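JamJ (Lyngbya majuscula, PDB 5DOZ) is an NADPH-dependent enoyl reductase of a polyketide synthase, probably acting on an acyl-carrier-protein-bound enoyl substrate in a reaction that forms a cyclopropane. Local coordinates at residues N47-D50 against I51-A54; Q59-N62 against Q63-G67; A125-K128 against L129-A133; K190-V193 against L194-G198; D284-L287 against Y288-I291. All coordinates share one frame; numbering follows the deposited sequence.

Interaction 1 of 5, residues N47-D50 against I51-A54. With NDP (NADPH dihydro-nicotinamide-adenine-dinucleotide phosphate), chain E.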
# COMPACT_ATOMS: atom_id res chain seq x y z
N ASN A 47 -3.32 -6.43 3.87
CA ASN A 47 -3.56 -5.05 3.50
C ASN A 47 -4.82 -4.52 4.17
O ASN A 47 -5.69 -5.29 4.58
CB ASN A 47 -3.62 -4.89 1.98
CG ASN A 47 -2.24 -4.68 1.36
OD1 ASN A 47 -1.72 -3.57 1.33
ND2 ASN A 47 -1.64 -5.75 0.87
N PHE A 48 -4.90 -3.20 4.29
CA PHE A 48 -6.06 -2.53 4.87
C PHE A 48 -7.34 -2.92 4.15
O PHE A 48 -8.37 -3.16 4.79
CB PHE A 48 -5.85 -1.02 4.80
CG PHE A 48 -6.81 -0.23 5.63
CD1 PHE A 48 -6.50 0.11 6.94
CD2 PHE A 48 -8.02 0.20 5.10
CE1 PHE A 48 -7.37 0.85 7.71
CE2 PHE A 48 -8.90 0.95 5.87
CZ PHE A 48 -8.58 1.27 7.17
N ARG A 49 -7.28 -3.00 2.82
CA ARG A 49 -8.44 -3.40 2.02
C ARG A 49 -8.87 -4.86 2.23
O ARG A 49 -10.04 -5.19 2.01
CB ARG A 49 -8.20 -3.12 0.53
CG ARG A 49 -8.75 -1.80 0.04
CD ARG A 49 -8.41 -1.56 -1.43
NE ARG A 49 -9.11 -2.46 -2.36
CZ ARG A 49 -8.99 -2.41 -3.69
NH1 ARG A 49 -8.20 -1.51 -4.28
NH2 ARG A 49 -9.68 -3.27 -4.43
N ASP A 50 -7.93 -5.72 2.64
CA ASP A 50 -8.27 -7.12 2.96
C ASP A 50 -9.25 -7.19 4.13
O ASP A 50 -10.21 -7.98 4.11
CB ASP A 50 -7.02 -7.95 3.31
CG ASP A 50 -6.17 -8.30 2.10
OD1 ASP A 50 -6.71 -8.84 1.11
OD2 ASP A 50 -4.95 -8.05 2.16
N ILE A 51 -9.01 -6.37 5.15
CA ILE A 51 -9.87 -6.30 6.33
C ILE A 51 -11.25 -5.77 5.98
O ILE A 51 -12.26 -6.33 6.39
CB ILE A 51 -9.21 -5.47 7.45
CG1 ILE A 51 -8.03 -6.25 8.05
CG2 ILE A 51 -10.22 -5.10 8.53
CD1 ILE A 51 -7.19 -5.43 8.99
N LEU A 52 -11.29 -4.69 5.20
CA LEU A 52 -12.55 -4.12 4.69
C LEU A 52 -13.41 -5.18 4.00
O LEU A 52 -14.61 -5.28 4.28
CB LEU A 52 -12.27 -2.96 3.72
CG LEU A 52 -11.66 -1.67 4.28
CD1 LEU A 52 -11.47 -0.65 3.16
CD2 LEU A 52 -12.50 -1.08 5.40
N ASN A 53 -12.79 -5.95 3.10
CA ASN A 53 -13.47 -7.06 2.42
C ASN A 53 -13.97 -8.14 3.38
O ASN A 53 -15.07 -8.67 3.21
CB ASN A 53 -12.56 -7.69 1.37
CG ASN A 53 -12.51 -6.89 0.08
OD1 ASN A 53 -13.49 -6.25 -0.30
ND2 ASN A 53 -11.37 -6.93 -0.60
N ALA A 54 -13.15 -8.47 4.38
CA ALA A 54 -13.51 -9.48 5.36
C ALA A 54 -14.74 -9.05 6.17
O ALA A 54 -15.56 -9.89 6.55
CB ALA A 54 -12.33 -9.77 6.27
PA NDP E . -2.36 0.47 7.51
O1A NDP E . -3.46 -0.33 8.17
O2A NDP E . -0.93 0.01 7.61
O5B NDP E . -2.39 1.97 8.09
C5B NDP E . -3.51 2.49 8.79
C4B NDP E . -2.98 3.54 9.76
O4B NDP E . -4.00 4.51 9.99
C3B NDP E . -2.61 2.96 11.12
O3B NDP E . -1.22 2.65 11.22
C2B NDP E . -2.93 4.10 12.06
O2B NDP E . -1.73 4.82 12.30
C1B NDP E . -3.87 5.02 11.32
N9A NDP E . -5.20 5.06 11.95
C8A NDP E . -5.90 4.01 12.42
N7A NDP E . -7.08 4.42 12.93
C5A NDP E . -7.14 5.76 12.79
C6A NDP E . -8.11 6.84 13.12
N6A NDP E . -9.29 6.55 13.71
N1A NDP E . -7.77 8.11 12.80
C2A NDP E . -6.60 8.42 12.20
N3A NDP E . -5.69 7.49 11.88
C4A NDP E . -5.90 6.18 12.14
O3 NDP E . -2.76 0.72 5.97
PN NDP E . -1.78 1.17 4.78
O1N NDP E . -0.68 2.04 5.30
O2N NDP E . -1.43 -0.05 3.97
O5D NDP E . -2.74 2.09 3.87
C5D NDP E . -3.38 3.26 4.39
C4D NDP E . -4.63 3.59 3.56
O4D NDP E . -4.30 3.72 2.18
C3D NDP E . -5.69 2.52 3.64
O3D NDP E . -6.95 3.17 3.68
C2D NDP E . -5.53 1.74 2.34
O2D NDP E . -6.73 1.06 1.92
C1D NDP E . -5.09 2.82 1.38
N1N NDP E . -4.28 2.30 0.28
C2N NDP E . -4.57 2.72 -0.96
C3N NDP E . -3.70 2.50 -2.03
C7N NDP E . -3.94 3.20 -3.33
O7N NDP E . -3.55 2.71 -4.38
N7N NDP E . -4.59 4.36 -3.33
C4N NDP E . -2.61 1.46 -1.90
C5N NDP E . -2.33 1.17 -0.50
C6N NDP E . -3.21 1.52 0.52
P2B NDP E . -1.55 5.72 13.61
O1X NDP E . -1.76 4.77 14.77
O2X NDP E . -0.15 6.22 13.45
O3X NDP E . -2.61 6.79 13.48
O HOH W 1 -11.48 -5.30 -2.72
O HOH W 2 -9.13 -8.51 -0.45
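F48, with R49 a residue of the NADPH pocket, is backed by L52 one turn on along helix 48-54. F48 CD2 lies 4.0 Å from L52 CD1, the two side chains approaching at a slant. The phenyl ring is swung out to the cofactor because its CG stands anti to the backbone N (chi1 -167°). One ring face receives the nicotinamide-ribose hydroxyl O3D of NADPH, 3.5 Å from F48 CD2, while the pyrophosphate oxygen O1A lies in the ring plane at the edge, 3.3 Å from F48 CD1.

On another side of the helix the contact is polar. N53 ND2 donates to two waters: water 1 also accepts from R49 NH2 (3.2 Å), at the edge of the guanidinium and in its plane, and water 2 donates to D50 OD1 (2.9 Å). N53 OD1 is taken by N62, and D50 OD1 also accepts from G77 N. D50 OD2 turns back with its anti lone pair to the amide N47 N (2.9 Å), tying down the first turn of the helix. A short helix leading out of strand 37-45, with its first turn against the dinucleotide, fits the GroES-like domain of medium-chain dehydrogenases and reductases.

Interaction 2 of 5, residues Q59-N62 against Q63-G67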
# COMPACT_ATOMS: atom_id res chain seq x y z
N GLN A 59 -18.65 -4.13 -0.91
CA GLN A 59 -19.54 -5.00 -1.68
C GLN A 59 -20.01 -4.41 -3.01
O GLN A 59 -20.13 -5.13 -4.00
CB GLN A 59 -20.75 -5.42 -0.84
CG GLN A 59 -20.41 -6.46 0.23
CD GLN A 59 -21.64 -7.05 0.89
OE1 GLN A 59 -22.59 -7.45 0.21
NE2 GLN A 59 -21.62 -7.12 2.21
N GLU A 60 -20.26 -3.10 -3.03
CA GLU A 60 -20.67 -2.44 -4.27
C GLU A 60 -19.46 -2.27 -5.18
O GLU A 60 -19.51 -2.65 -6.36
CB GLU A 60 -21.34 -1.09 -3.98
CG GLU A 60 -22.33 -0.63 -5.04
CD GLU A 60 -21.70 0.23 -6.14
OE1 GLU A 60 -20.47 0.18 -6.34
OE2 GLU A 60 -22.46 0.97 -6.80
N HIS A 61 -18.39 -1.71 -4.63
CA HIS A 61 -17.12 -1.52 -5.33
C HIS A 61 -16.65 -2.82 -6.00
O HIS A 61 -16.27 -2.82 -7.17
CB HIS A 61 -16.06 -1.00 -4.36
CG HIS A 61 -14.72 -0.78 -4.98
ND1 HIS A 61 -13.74 -1.75 -5.00
CD2 HIS A 61 -14.18 0.30 -5.59
CE1 HIS A 61 -12.66 -1.27 -5.60
NE2 HIS A 61 -12.91 -0.03 -5.98
N ASN A 62 -16.71 -3.92 -5.25
CA ASN A 62 -16.34 -5.24 -5.77
C ASN A 62 -17.31 -5.80 -6.82
O ASN A 62 -16.91 -6.61 -7.67
CB ASN A 62 -16.17 -6.25 -4.63
CG ASN A 62 -14.96 -5.94 -3.75
OD1 ASN A 62 -14.03 -5.24 -4.15
ND2 ASN A 62 -14.98 -6.47 -2.53
N GLN A 63 -18.58 -5.39 -6.75
CA GLN A 63 -19.59 -5.80 -7.74
C GLN A 63 -19.51 -4.98 -9.02
O GLN A 63 -19.68 -5.51 -10.12
CB GLN A 63 -21.00 -5.72 -7.15
CG GLN A 63 -22.09 -6.24 -8.08
CD GLN A 63 -23.50 -5.95 -7.58
OE1 GLN A 63 -24.38 -6.82 -7.63
NE2 GLN A 63 -23.73 -4.72 -7.11
N THR A 64 -19.25 -3.68 -8.87
CA THR A 64 -19.22 -2.75 -10.00
C THR A 64 -17.92 -2.86 -10.78
O THR A 64 -17.93 -3.11 -11.99
CB THR A 64 -19.45 -1.29 -9.55
OG1 THR A 64 -20.59 -1.23 -8.68
CG2 THR A 64 -19.68 -0.38 -10.74
N LYS A 65 -16.80 -2.67 -10.09
CA LYS A 65 -15.48 -2.63 -10.73
C LYS A 65 -14.90 -4.02 -10.99
O LYS A 65 -14.05 -4.19 -11.87
CB LYS A 65 -14.51 -1.77 -9.91
CG LYS A 65 -15.01 -0.36 -9.60
CD LYS A 65 -15.30 0.45 -10.86
CE LYS A 65 -15.65 1.89 -10.54
NZ LYS A 65 -14.49 2.66 -9.99
N LEU A 66 -15.36 -5.01 -10.23
CA LEU A 66 -14.99 -6.41 -10.45
C LEU A 66 -16.27 -7.24 -10.58
O LEU A 66 -17.37 -6.68 -10.58
CB LEU A 66 -14.09 -6.91 -9.31
CG LEU A 66 -12.78 -6.14 -9.09
CD1 LEU A 66 -12.37 -6.10 -7.62
CD2 LEU A 66 -11.65 -6.69 -9.95
N GLY A 67 -16.14 -8.55 -10.71
CA GLY A 67 -17.33 -9.39 -10.90
C GLY A 67 -17.81 -10.11 -9.66
O GLY A 67 -18.55 -11.09 -9.76
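The imidazole of H61 carries K65 on one face: K65 CG stands 4.0 Å above the ring plane, displaced toward the rim, and the two side chains cross at about a right angle. At the ring edge, in plane, lies N62 OD1. A first torsion of 180° throws the H61 ring off the backbone N, which brings it against K65 CG. The lysine chain bends at chi2, and its NZ stays 5.1 Å from H61 NE2, so the meeting is one of aliphatic carbon with ring face and involves no charge pair.

A second flat group, the carboxylate of E60, is met by the hydroxyl of T64. T64 OG1 sits 2.7 Å from E60 OE1 and 2.9 Å from E60 O, both being possible acceptors for its single proton. The hydroxyl is brought back to the preceding turn because OG1 lies beside the threonine's own backbone N. These i to i+4 pairs lie along the short helix 59-64 of the GroES-like domain and the turn that follows it. Backbone bonds here include T64 N to E60 O at 2.7 Å, with a C=O...N angle of 171°, and K65 N to H61 O at 3.0 Å.

The buried residue of the group is N62. Its side chain runs alongside that of L66, with N62 OD1 3.9 Å from L66 CD1, while N62 ND2 is hydrogen-bonded to N53 of the neighbouring helix.

Interaction 3 of 5, residues A125-K128 against L129-A133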
# COMPACT_ATOMS: atom_id res chain seq x y z
N ALA A 125 18.18 -9.16 -4.88
CA ALA A 125 18.87 -10.37 -4.44
C ALA A 125 19.51 -10.27 -3.06
O ALA A 125 19.67 -11.28 -2.37
CB ALA A 125 19.90 -10.80 -5.48
N ASN A 126 19.87 -9.05 -2.66
CA ASN A 126 20.47 -8.81 -1.35
C ASN A 126 19.47 -8.85 -0.19
O ASN A 126 19.87 -8.83 0.98
CB ASN A 126 21.22 -7.47 -1.34
CG ASN A 126 20.30 -6.28 -1.54
OD1 ASN A 126 19.58 -6.20 -2.54
ND2 ASN A 126 20.30 -5.37 -0.58
N LEU A 127 18.18 -8.92 -0.50
CA LEU A 127 17.13 -8.97 0.52
C LEU A 127 16.59 -10.38 0.75
O LEU A 127 16.68 -11.24 -0.13
CB LEU A 127 15.96 -8.05 0.14
CG LEU A 127 16.19 -6.54 0.15
CD1 LEU A 127 14.97 -5.83 -0.43
CD2 LEU A 127 16.49 -6.02 1.54
N LYS A 128 16.05 -10.62 1.94
CA LYS A 128 15.34 -11.85 2.25
C LYS A 128 13.93 -11.77 1.69
O LYS A 128 13.38 -10.67 1.54
CB LYS A 128 15.27 -12.07 3.77
CG LYS A 128 16.59 -12.41 4.44
CD LYS A 128 16.38 -12.69 5.92
CE LYS A 128 17.63 -13.25 6.59
NZ LYS A 128 18.64 -12.20 6.86
N LEU A 129 13.33 -12.92 1.39
CA LEU A 129 11.96 -12.98 0.87
C LEU A 129 11.01 -12.16 1.72
O LEU A 129 10.23 -11.36 1.21
CB LEU A 129 11.46 -14.43 0.80
CG LEU A 129 11.98 -15.41 -0.26
CD1 LEU A 129 11.34 -16.78 -0.08
CD2 LEU A 129 11.75 -14.91 -1.68
N ILE A 130 11.11 -12.36 3.03
CA ILE A 130 10.23 -11.73 4.01
C ILE A 130 10.41 -10.21 4.06
O ILE A 130 9.43 -9.47 4.19
CB ILE A 130 10.37 -12.42 5.40
CG1 ILE A 130 9.17 -12.09 6.30
CG2 ILE A 130 11.72 -12.14 6.07
CD1 ILE A 130 8.01 -13.04 6.10
N GLU A 131 11.66 -9.75 3.93
CA GLU A 131 11.97 -8.33 3.83
C GLU A 131 11.35 -7.70 2.57
O GLU A 131 10.78 -6.61 2.63
CB GLU A 131 13.49 -8.12 3.85
CG GLU A 131 14.11 -8.27 5.24
CD GLU A 131 15.63 -8.36 5.24
OE1 GLU A 131 16.23 -8.87 4.26
OE2 GLU A 131 16.22 -7.94 6.26
N ALA A 132 11.45 -8.41 1.45
CA ALA A 132 10.92 -7.95 0.17
C ALA A 132 9.40 -7.88 0.15
O ALA A 132 8.82 -7.16 -0.66
CB ALA A 132 11.42 -8.85 -0.95
N ALA A 133 8.75 -8.64 1.02
CA ALA A 133 7.30 -8.63 1.16
C ALA A 133 6.75 -7.30 1.71
O ALA A 133 5.55 -7.03 1.57
CB ALA A 133 6.83 -9.79 2.04
O HOH W 3 19.55 -9.75 4.11
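This is a helix-start contact near the surface, in which E131 reaches back to K128 where the loop after strand 120-122 turns into helix 129-132. K128 occupies the N-cap position. Its backbone amide, which lies ahead of the first helical turn, is bound by the carboxylate three residues on: K128 N to E131 OE1 is 2.9 Å with an N-H...O angle of 168°, nearly straight. The oxygen accepts through its anti lone pair, the one directed away from E131 OE2.

The glutamate achieves this with CG beside its own backbone N (chi1 -76°) and an extended chain beyond, a conformation that lays the side chain obliquely across K128. E131 OE1 also touches the aliphatic stem of the lysine, 3.4 Å from K128 CB and 3.6 Å from K128 CG. The ammonium is not drawn in: K128 NZ stays 4.9 Å from E131 OE1. L127 adds an apolar neighbour through CD2, 3.9 Å from the same oxygen, and water 3 donates to N126 O and, weakly, to E131 OE1.

The first helical backbone bond follows directly, A132 N to K128 O at 3.0 Å. Beyond the carboxylate, I130 packs on strands 309-313 and 332-336, seating the helix on the mixed sheet. A glutamate at N3 accepting from the N-cap amide is one half of the capping box; here the N-cap residue is a lysine, whose side chain has no acceptor to return the bond.

Interaction 4 of 5, residues K190-V193 against L194-G198. With NDP (NADPH dihydro-nicotinamide-adenine-dinucleotide phosphate), chain E.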
# COMPACT_ATOMS: atom_id res chain seq x y z
N LYS A 190 2.84 5.60 19.45
CA LYS A 190 3.78 5.34 18.36
C LYS A 190 4.72 6.52 18.10
O LYS A 190 5.61 6.43 17.24
CB LYS A 190 3.02 5.00 17.07
CG LYS A 190 2.15 3.76 17.16
CD LYS A 190 1.46 3.52 15.83
CE LYS A 190 0.40 2.43 15.92
NZ LYS A 190 -0.18 2.18 14.57
N MET A 191 4.53 7.61 18.83
CA MET A 191 5.25 8.86 18.58
C MET A 191 6.76 8.77 18.78
O MET A 191 7.52 9.33 17.99
CB MET A 191 4.65 10.01 19.40
CG MET A 191 3.32 10.51 18.86
SD MET A 191 2.56 11.79 19.87
CE MET A 191 0.98 11.96 19.06
N ALA A 192 7.19 8.07 19.83
CA ALA A 192 8.62 7.91 20.11
C ALA A 192 9.34 7.20 18.96
O ALA A 192 10.35 7.69 18.47
CB ALA A 192 8.84 7.18 21.44
N VAL A 193 8.80 6.06 18.53
CA VAL A 193 9.39 5.28 17.44
C VAL A 193 9.59 6.10 16.15
O VAL A 193 10.63 5.99 15.50
CB VAL A 193 8.59 3.99 17.16
CG1 VAL A 193 9.10 3.28 15.91
CG2 VAL A 193 8.66 3.04 18.35
N LEU A 194 8.61 6.94 15.81
CA LEU A 194 8.71 7.79 14.62
C LEU A 194 9.70 8.95 14.83
O LEU A 194 10.42 9.34 13.90
CB LEU A 194 7.34 8.28 14.16
CG LEU A 194 6.60 7.33 13.21
CD1 LEU A 194 6.06 6.09 13.91
CD2 LEU A 194 5.47 8.06 12.49
N ARG A 195 9.73 9.49 16.04
CA ARG A 195 10.74 10.48 16.41
C ARG A 195 12.13 9.84 16.28
O ARG A 195 13.05 10.44 15.72
CB ARG A 195 10.49 10.98 17.83
CG ARG A 195 10.72 12.46 18.04
CD ARG A 195 9.57 13.11 18.80
NE ARG A 195 9.15 12.33 19.96
CZ ARG A 195 7.96 12.42 20.54
NH1 ARG A 195 7.03 13.25 20.08
NH2 ARG A 195 7.69 11.66 21.59
N GLU A 196 12.26 8.60 16.76
CA GLU A 196 13.50 7.83 16.68
C GLU A 196 13.85 7.32 15.28
O GLU A 196 14.96 6.83 15.05
CB GLU A 196 13.46 6.66 17.68
CG GLU A 196 13.60 7.09 19.14
CD GLU A 196 13.11 6.05 20.14
OE1 GLU A 196 13.03 4.86 19.79
OE2 GLU A 196 12.81 6.44 21.29
N GLN A 197 12.91 7.43 14.34
CA GLN A 197 13.17 7.07 12.94
C GLN A 197 13.93 8.18 12.20
O GLN A 197 14.55 7.92 11.17
CB GLN A 197 11.88 6.70 12.21
CG GLN A 197 11.44 5.26 12.45
CD GLN A 197 10.18 4.86 11.69
OE1 GLN A 197 9.55 5.67 11.01
NE2 GLN A 197 9.81 3.58 11.80
N GLY A 198 13.89 9.40 12.74
CA GLY A 198 14.60 10.53 12.17
C GLY A 198 13.68 11.67 11.77
O GLY A 198 13.99 12.42 10.83
PA NDP E . -2.36 0.47 7.51
O1A NDP E . -3.46 -0.33 8.17
O2A NDP E . -0.93 0.01 7.61
O5B NDP E . -2.39 1.97 8.09
C5B NDP E . -3.51 2.49 8.79
C4B NDP E . -2.98 3.54 9.76
O4B NDP E . -4.00 4.51 9.99
C3B NDP E . -2.61 2.96 11.12
O3B NDP E . -1.22 2.65 11.22
C2B NDP E . -2.93 4.10 12.06
O2B NDP E . -1.73 4.82 12.30
C1B NDP E . -3.87 5.02 11.32
N9A NDP E . -5.20 5.06 11.95
C8A NDP E . -5.90 4.01 12.42
N7A NDP E . -7.08 4.42 12.93
C5A NDP E . -7.14 5.76 12.79
C6A NDP E . -8.11 6.84 13.12
N6A NDP E . -9.29 6.55 13.71
N1A NDP E . -7.77 8.11 12.80
C2A NDP E . -6.60 8.42 12.20
N3A NDP E . -5.69 7.49 11.88
C4A NDP E . -5.90 6.18 12.14
O3 NDP E . -2.76 0.72 5.97
PN NDP E . -1.78 1.17 4.78
O1N NDP E . -0.68 2.04 5.30
O2N NDP E . -1.43 -0.05 3.97
O5D NDP E . -2.74 2.09 3.87
C5D NDP E . -3.38 3.26 4.39
C4D NDP E . -4.63 3.59 3.56
O4D NDP E . -4.30 3.72 2.18
C3D NDP E . -5.69 2.52 3.64
O3D NDP E . -6.95 3.17 3.68
C2D NDP E . -5.53 1.74 2.34
O2D NDP E . -6.73 1.06 1.92
C1D NDP E . -5.09 2.82 1.38
N1N NDP E . -4.28 2.30 0.28
C2N NDP E . -4.57 2.72 -0.96
C3N NDP E . -3.70 2.50 -2.03
C7N NDP E . -3.94 3.20 -3.33
O7N NDP E . -3.55 2.71 -4.38
N7N NDP E . -4.59 4.36 -3.33
C4N NDP E . -2.61 1.46 -1.90
C5N NDP E . -2.33 1.17 -0.50
C6N NDP E . -3.21 1.52 0.52
P2B NDP E . -1.55 5.72 13.61
O1X NDP E . -1.76 4.77 14.77
O2X NDP E . -0.15 6.22 13.45
O3X NDP E . -2.61 6.79 13.48
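R195 folds back over M191, so that its guanidinium presents one face to M191 O, which lies 3.9 Å above the plane and is shifted toward the rim. Bends at chi2 and chi3 bring the flat group round, with R195 NH1 4.1 Å from M191 CB. The M191 carbonyl is bonded to the backbone R195 N at 3.0 Å.

One residue on, E196 leans over A192, its CB 3.4 Å from A192 O, and E196 N bonds that carbonyl almost in line (C=O...N angle 165°). V193 and Q197 cross at a slant, V193 CG1 lying 4.2 Å from Q197 NE2; the amide is bound to Q169 of helix 166-177. L194 faces inward, CD1 touching K190 O at 3.4 Å.

The stretched chain of K190, all anti beyond CG, leads off from the helix and carries NZ to the 2'-phosphate of NADPH, 3.0 Å from O1X. NZ is also hydrogen-bonded to S327 O, H329 O and S164 OG, four acceptors for at most three protons. Helix 191-198 belongs to the beta-alpha-beta unit between strands 181-186 and 201-204 of the Rossmann domain. A lysine so placed on the adenosine phosphate probably contributes to preference for NADPH over NADH.

Interaction 5 of 5, residues D284-L287 against Y288-I291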
# COMPACT_ATOMS: atom_id res chain seq x y z
N ASP A 284 -2.33 1.64 -17.59
CA ASP A 284 -0.97 1.46 -18.09
C ASP A 284 -0.36 0.20 -17.46
O ASP A 284 0.07 0.22 -16.31
CB ASP A 284 -0.12 2.71 -17.79
CG ASP A 284 1.36 2.53 -18.15
OD1 ASP A 284 1.70 1.59 -18.91
OD2 ASP A 284 2.18 3.33 -17.67
N ASN A 285 -0.32 -0.89 -18.23
CA ASN A 285 0.16 -2.17 -17.72
C ASN A 285 1.68 -2.20 -17.53
O ASN A 285 2.23 -3.19 -17.03
CB ASN A 285 -0.30 -3.35 -18.61
CG ASN A 285 -1.81 -3.50 -18.67
OD1 ASN A 285 -2.56 -3.00 -17.82
ND2 ASN A 285 -2.28 -4.23 -19.68
N GLN A 286 2.35 -1.12 -17.91
CA GLN A 286 3.80 -0.97 -17.72
C GLN A 286 4.16 -0.30 -16.40
O GLN A 286 5.32 -0.34 -15.98
CB GLN A 286 4.43 -0.19 -18.89
CG GLN A 286 4.40 -0.89 -20.24
CD GLN A 286 5.01 -2.28 -20.21
OE1 GLN A 286 6.16 -2.46 -19.82
NE2 GLN A 286 4.23 -3.27 -20.64
N LEU A 287 3.17 0.32 -15.75
CA LEU A 287 3.40 1.13 -14.54
C LEU A 287 4.28 0.49 -13.47
O LEU A 287 5.16 1.16 -12.93
CB LEU A 287 2.07 1.58 -13.92
CG LEU A 287 2.23 2.41 -12.63
CD1 LEU A 287 2.63 3.85 -12.95
CD2 LEU A 287 0.98 2.35 -11.78
N TYR A 288 4.03 -0.78 -13.16
CA TYR A 288 4.83 -1.48 -12.15
C TYR A 288 6.29 -1.62 -12.59
O TYR A 288 7.20 -1.39 -11.80
CB TYR A 288 4.23 -2.85 -11.77
CG TYR A 288 2.83 -2.79 -11.17
CD1 TYR A 288 2.43 -1.70 -10.39
CD2 TYR A 288 1.92 -3.82 -11.36
CE1 TYR A 288 1.15 -1.64 -9.84
CE2 TYR A 288 0.64 -3.77 -10.81
CZ TYR A 288 0.27 -2.68 -10.05
OH TYR A 288 -1.00 -2.61 -9.51
N TYR A 289 6.49 -1.99 -13.86
CA TYR A 289 7.83 -2.09 -14.43
C TYR A 289 8.60 -0.77 -14.30
O TYR A 289 9.73 -0.76 -13.81
CB TYR A 289 7.75 -2.54 -15.90
CG TYR A 289 9.06 -2.50 -16.67
CD1 TYR A 289 9.97 -3.56 -16.60
CD2 TYR A 289 9.38 -1.41 -17.49
CE1 TYR A 289 11.16 -3.53 -17.31
CE2 TYR A 289 10.57 -1.38 -18.20
CZ TYR A 289 11.46 -2.44 -18.11
OH TYR A 289 12.65 -2.41 -18.81
N GLN A 290 7.98 0.32 -14.72
CA GLN A 290 8.65 1.62 -14.68
C GLN A 290 9.02 2.06 -13.26
O GLN A 290 10.17 2.41 -13.01
CB GLN A 290 7.82 2.70 -15.39
CG GLN A 290 8.07 2.77 -16.90
CD GLN A 290 9.50 3.15 -17.27
OE1 GLN A 290 10.21 3.82 -16.51
NE2 GLN A 290 9.93 2.72 -18.45
N ILE A 291 8.05 2.03 -12.35
CA ILE A 291 8.31 2.41 -10.95
C ILE A 291 9.46 1.59 -10.38
O ILE A 291 10.38 2.15 -9.78
CB ILE A 291 7.04 2.28 -10.06
CG1 ILE A 291 6.01 3.34 -10.45
CG2 ILE A 291 7.40 2.39 -8.58
CD1 ILE A 291 4.68 3.21 -9.73
O HOH W 4 4.33 -3.23 -15.12
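The turn D284-L287 leads into helix 287-293, which starts at L287, and Q286 and L287 make its side-chain contacts with Y289 and I291. D284 begins with a capping bond: its OD1 accepts from Q286 N at 3.0 Å, an Asx turn. The amide approaches from 57° out of the carboxylate plane. The same residue opens a type I beta turn, closed by L287 N to D284 O at 3.2 Å, so both side chain and backbone of D284 hold the amides of Q286 and L287 at the helix start.

N285 contributes through its carbonyl. Water 4 donates to N285 O at 2.8 Å and accepts from Y289 N, also at 2.8 Å, bridging the turn to an amide of the first helical turn.

Q286 comes next. Its chain bends at chi2 and runs beside the Y289 ring, both pointing the same way, with Q286 OE1 4.1 Å from Y289 CD2 and the amide and ring planes 59° apart. Q286 O receives Q290 N nearly in line with its C=O bond.

L287 is the apolar member. A chi1 of 179° sets CG opposite the amide nitrogen, and the side chain crosses I291 at a slant, L287 CD1 resting 3.9 Å from I291 CD1, while L287 O accepts from I291 N at 3.1 Å. This pair faces helix 136-149, where I291 meets F140 and N148, and Y288 beside it stacks on F281 of helix 277-283. The chemistry thus divides by side: an aspartate and a water satisfy amides at the helix start, while the apolar face of L287, Y288 and I291 is buried against helices 136-149 and 277-283.

All five contacts are local, and two of them, interactions 1 and 4, touch the cofactor. Interactions 1 and 2 touch directly: N53 OD1 is 2.7 Å from N62 ND2, a probable hydrogen bond, and R49 NH2 packs 3.8 Å from H61 CE1, although the contact centres are 14 Å apart. Interactions 1 and 4 hold different parts of NADPH, the ribose and pyrophosphate side and the 2'-phosphate, with centres 27 Å apart. Interaction 5 lies nearby, the Y288 side chain being about 8 Å from NADPH. Interaction 3 is separate, its nearest atoms about 7 Å from interaction 1, while interactions 2 and 4 lie on opposite sides of the chain's centre, 38 Å between centres.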